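Local atomic coordinates of putative 6-phosphogluconolactonase (Neisseria gonorrhoeae, PDB entry 3LHI), a protein that probably hydrolyses 6-phosphogluconolactone to 6-phosphogluconate, the second step of the oxidative stage of the pentose phosphate pathway. Residues Y88-K91 against A96-W99; D24-A29 against G34-A39. One frame throughout, in Å; residues are numbered along the deposited sequence.

Contact 1: residues Y88-K91 against A96-W99; sequences YLLK and AAVW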
loop_
_atom_site.group_PDB
_atom_site.type_symbol
_atom_site.label_atom_id
_atom_site.label_comp_id
_atom_site.label_asym_id
_atom_site.label_seq_id
_atom_site.Cartn_x
_atom_site.Cartn_y
_atom_site.Cartn_z
ATOM N N TYR A 88 7.108 8.020 -10.467
ATOM C CA TYR A 88 7.154 9.028 -9.436
ATOM C C TYR A 88 8.013 8.747 -8.240
ATOM O O TYR A 88 8.354 9.669 -7.523
ATOM C CB TYR A 88 5.732 9.376 -9.009
ATOM C CG TYR A 88 4.814 9.966 -10.073
ATOM C CD1 TYR A 88 4.951 11.279 -10.490
ATOM C CD2 TYR A 88 3.767 9.221 -10.603
ATOM C CE1 TYR A 88 4.083 11.821 -11.380
ATOM C CE2 TYR A 88 2.896 9.777 -11.502
ATOM C CZ TYR A 88 3.042 11.094 -11.838
ATOM O OH TYR A 88 2.093 11.635 -12.718
ATOM N N LEU A 89 8.315 7.479 -7.963
ATOM C CA LEU A 89 9.109 7.117 -6.789
ATOM C C LEU A 89 10.507 6.610 -7.119
ATOM O O LEU A 89 11.441 6.980 -6.425
ATOM C CB LEU A 89 8.341 6.048 -5.967
ATOM C CG LEU A 89 9.064 5.574 -4.668
ATOM C CD1 LEU A 89 9.416 6.720 -3.693
ATOM C CD2 LEU A 89 8.148 4.502 -3.962
ATOM N N LEU A 90 10.637 5.747 -8.118
ATOM C CA LEU A 90 11.935 5.104 -8.397
ATOM C C LEU A 90 12.787 6.009 -9.279
ATOM O O LEU A 90 13.035 5.737 -10.453
ATOM C CB LEU A 90 11.746 3.733 -9.013
ATOM C CG LEU A 90 10.924 2.733 -8.176
ATOM C CD1 LEU A 90 10.790 1.424 -8.923
ATOM C CD2 LEU A 90 11.483 2.517 -6.763
ATOM N N LYS A 91 13.212 7.088 -8.657
ATOM C CA LYS A 91 13.936 8.204 -9.287
ATOM C C LYS A 91 14.700 8.871 -8.175
ATOM O O LYS A 91 14.497 8.627 -6.995
ATOM C CB LYS A 91 12.986 9.174 -9.967
ATOM C CG LYS A 91 12.122 9.890 -9.011
ATOM C CD LYS A 91 11.125 10.814 -9.696
ATOM C CE LYS A 91 10.496 11.745 -8.614
ATOM N NZ LYS A 91 9.140 12.230 -8.916
ATOM N N ALA A 96 17.866 3.693 -6.740
ATOM C CA ALA A 96 18.757 2.583 -6.359
ATOM C C ALA A 96 18.031 1.485 -5.599
ATOM O O ALA A 96 18.602 0.447 -5.293
ATOM C CB ALA A 96 19.884 3.105 -5.508
ATOM N N ALA A 97 16.781 1.697 -5.205
ATOM C CA ALA A 97 16.016 0.650 -4.504
ATOM C C ALA A 97 15.867 -0.606 -5.315
ATOM O O ALA A 97 15.852 -0.594 -6.533
ATOM C CB ALA A 97 14.646 1.196 -4.105
ATOM N N VAL A 98 15.645 -1.706 -4.613
ATOM C CA VAL A 98 15.394 -2.977 -5.270
ATOM C C VAL A 98 13.866 -3.139 -5.447
ATOM O O VAL A 98 13.146 -3.156 -4.486
ATOM C CB VAL A 98 15.954 -4.122 -4.407
ATOM C CG1 VAL A 98 15.658 -5.479 -5.066
ATOM C CG2 VAL A 98 17.438 -3.984 -4.131
ATOM N N TRP A 99 13.404 -3.306 -6.660
ATOM C CA TRP A 99 11.988 -3.513 -6.960
ATOM C C TRP A 99 11.582 -4.932 -6.741
ATOM O O TRP A 99 12.234 -5.838 -7.257
ATOM C CB TRP A 99 11.660 -3.087 -8.396
ATOM C CG TRP A 99 10.248 -3.267 -8.765
ATOM C CD1 TRP A 99 9.767 -4.112 -9.711
ATOM C CD2 TRP A 99 9.134 -2.570 -8.254
ATOM N NE1 TRP A 99 8.429 -4.024 -9.797
ATOM C CE2 TRP A 99 7.988 -3.085 -8.917
ATOM C CE3 TRP A 99 8.963 -1.620 -7.262
ATOM C CZ2 TRP A 99 6.729 -2.642 -8.652
ATOM C CZ3 TRP A 99 7.659 -1.206 -6.977
ATOM C CH2 TRP A 99 6.577 -1.719 -7.693
#

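Contact 2: residues D24-A29 against G34-A39; sequences DALQGA and GGAVLA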
loop_
_atom_site.group_PDB
_atom_site.type_symbol
_atom_site.label_atom_id
_atom_site.label_comp_id
_atom_site.label_asym_id
_atom_site.label_seq_id
_atom_site.Cartn_x
_atom_site.Cartn_y
_atom_site.Cartn_z
ATOM N N ASP A 24 12.236 8.066 8.372
ATOM C CA ASP A 24 12.719 7.733 9.728
ATOM C C ASP A 24 12.394 6.264 10.066
ATOM O O ASP A 24 13.219 5.541 10.656
ATOM C CB ASP A 24 12.105 8.638 10.770
ATOM C CG ASP A 24 12.710 10.033 10.775
ATOM O OD1 ASP A 24 13.765 10.268 10.121
ATOM O OD2 ASP A 24 12.076 10.891 11.441
ATOM N N ALA A 25 11.225 5.780 9.664
ATOM C CA ALA A 25 10.853 4.369 9.945
ATOM C C ALA A 25 11.754 3.421 9.140
ATOM O O ALA A 25 12.221 2.384 9.632
ATOM C CB ALA A 25 9.360 4.157 9.606
ATOM N N LEU A 26 12.031 3.732 7.871
ATOM C CA LEU A 26 12.950 2.942 7.084
ATOM C C LEU A 26 14.341 2.909 7.704
ATOM O O LEU A 26 15.004 1.881 7.736
ATOM C CB LEU A 26 12.996 3.413 5.645
ATOM C CG LEU A 26 11.717 3.134 4.839
ATOM C CD1 LEU A 26 11.818 3.905 3.470
ATOM C CD2 LEU A 26 11.452 1.643 4.585
ATOM N N GLN A 27 14.792 4.055 8.176
ATOM C CA GLN A 27 16.110 4.169 8.802
ATOM C C GLN A 27 16.177 3.253 10.005
ATOM O O GLN A 27 17.242 2.611 10.219
ATOM C CB GLN A 27 16.462 5.605 9.152
ATOM C CG GLN A 27 17.930 5.691 9.619
ATOM C CD GLN A 27 18.891 5.297 8.538
ATOM O OE1 GLN A 27 18.877 5.901 7.451
ATOM N NE2 GLN A 27 19.780 4.320 8.813
ATOM N N GLY A 28 15.108 3.187 10.775
ATOM C CA GLY A 28 15.098 2.309 11.951
ATOM C C GLY A 28 15.256 0.843 11.571
ATOM O O GLY A 28 16.026 0.110 12.223
ATOM N N ALA A 29 14.580 0.404 10.489
ATOM C CA ALA A 29 14.747 -0.926 9.971
ATOM C C ALA A 29 16.163 -1.155 9.468
ATOM O O ALA A 29 16.779 -2.165 9.783
ATOM C CB ALA A 29 13.722 -1.215 8.900
ATOM N N GLY A 34 19.874 -4.033 8.691
ATOM C CA GLY A 34 20.692 -3.905 7.515
ATOM C C GLY A 34 19.960 -3.891 6.199
ATOM O O GLY A 34 20.575 -3.858 5.150
ATOM N N GLY A 35 18.625 -3.879 6.274
ATOM C CA GLY A 35 17.761 -3.895 5.100
ATOM C C GLY A 35 16.380 -3.550 5.538
ATOM O O GLY A 35 16.042 -3.595 6.703
ATOM N N ALA A 36 15.576 -3.110 4.558
ATOM C CA ALA A 36 14.183 -2.738 4.829
ATOM C C ALA A 36 13.359 -3.027 3.618
ATOM O O ALA A 36 13.888 -3.011 2.494
ATOM C CB ALA A 36 14.076 -1.270 5.195
ATOM N N VAL A 37 12.080 -3.292 3.825
ATOM C CA VAL A 37 11.092 -3.445 2.738
ATOM C C VAL A 37 9.975 -2.442 2.966
ATOM O O VAL A 37 9.373 -2.388 4.049
ATOM C CB VAL A 37 10.575 -4.868 2.631
ATOM C CG1 VAL A 37 9.411 -4.957 1.573
ATOM C CG2 VAL A 37 11.725 -5.824 2.305
ATOM N N LEU A 38 9.724 -1.627 1.927
ATOM C CA LEU A 38 8.666 -0.623 1.915
ATOM C C LEU A 38 7.582 -1.067 0.902
ATOM O O LEU A 38 7.909 -1.384 -0.270
ATOM C CB LEU A 38 9.280 0.678 1.369
ATOM C CG LEU A 38 8.323 1.838 1.054
ATOM C CD1 LEU A 38 7.703 2.351 2.367
ATOM C CD2 LEU A 38 8.992 2.969 0.295
ATOM N N ALA A 39 6.317 -1.072 1.324
ATOM C CA ALA A 39 5.196 -1.321 0.415
ATOM C C ALA A 39 4.397 -0.016 0.339
ATOM O O ALA A 39 4.067 0.593 1.355
ATOM C CB ALA A 39 4.311 -2.497 0.926
#

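Contact 1: residues Y88-K91 against A96-W99
The inverse gamma turn centred on Leu90, just past the end of helix 81-88, puts that leucine against Ala97 and Trp99, where the chain comes back to start strand 98-99. This is a surface contact made by the two methyls of one side chain, each with its own partner. Leu90 CD1 goes to the six-membered part of the indole, 3.9 Å from Trp99 CE3, and meets the ring obliquely. Leu90 CD2 turns to the alanine instead, 4.3 Å from Ala97 CB. The leucine is not aimed at the strand from its CB; its outer part closes the distance, with CG anti to its own carbonyl carbon (chi1 -58°). Trp99 does much the same from its side: CG lies anti to the backbone N (chi1 -180°), the benzene part of the indole swings over to the leucine, and the two side chains cross at about a right angle. No hydrogen bond spans the two segments. The polar work is done inside 88-91, where the extended side chain of Lys91 runs back alongside the backbone and its NZ donates to Tyr88 O at 3.0 Å, from above the carbonyl plane, with a C=O...N angle of 116°. The same NZ also bonds to Asn51 OD1 on helix 47-54, tying the turn to that helix. Leu90 also touches Val85 of helix 81-88 and Ile65 of strand 63-71; Trp99 rests on Thr82 and Val85 with Arg86 in a cation-pi contact, and strand 98-99 runs parallel to strand 63-71.

Contact 2: residues D24-A29 against G34-A39
Leu26 leans from helix 24-29 onto the strand that follows it, and its contact grows toward the tip. CB stays with the helix, pointing neither at the strand nor away from it. CG, placed anti to the carbonyl carbon (chi1 -69°), carries the branch outward, and CD2 does the closest touching: it sits between two residues of the strand, 4.0 Å from Ala36 CB and 4.0 Å from Leu38 CB. Leu26 CD1 comes more loosely toward the end of Leu38, 4.4 Å from Leu38 CD2. Leu38 holds its own CG anti to the backbone N and crosses Leu26 at about a right angle, offering CB as its closest atom to CD2. One turn further along the helix, Ala29 closes in with its methyl, CB to Ala36 CB at 3.7 Å. Ala36 CB thus lies under both Leu26 and Ala29, and the small residues let the backbones come near, with 5.5 Å between Ala29 CA and Ala36 CA. This is a helix laid on a sheet in the alpha/beta core expected of the glucosamine-6-phosphate isomerase family: helix 24-29 and strand 36-39 run nearly antiparallel, at 150°, with their axes 8.2 Å apart. The helix gives way at Gly34, the first residue off helical angles (phi 80°), and Gly34 and Gly35 lead into the strand. Two acceptors, Ala29 O and Gly35 O, lie 3.5 Å apart without bonding. Leu26 also touches Leu58, Trp60 and Val130, while Ala36 and Leu38 hydrogen-bond through their backbones to Gly64 of the neighbouring strand 63-71.

From the N terminus the chain makes strand 3-8, runs through helix 11-33, reverses and returns as strand 36-40; contact 2 closes this short helix-to-strand connection, in which the four intervening residues are all helical. It then passes through helix 47-54, strand 63-71 and helix 81-88 before contact 1 closes a second short connection, this time a loop, into strand 98-99. The two are in series, neither nesting nor crossing. Their centres lie 14 Å apart, and their nearest atoms, about 5 Å apart, do not touch. Strand 63-71 joins them, pairing in parallel with 36-40 and with 98-99, so both contacts reach the same sheet.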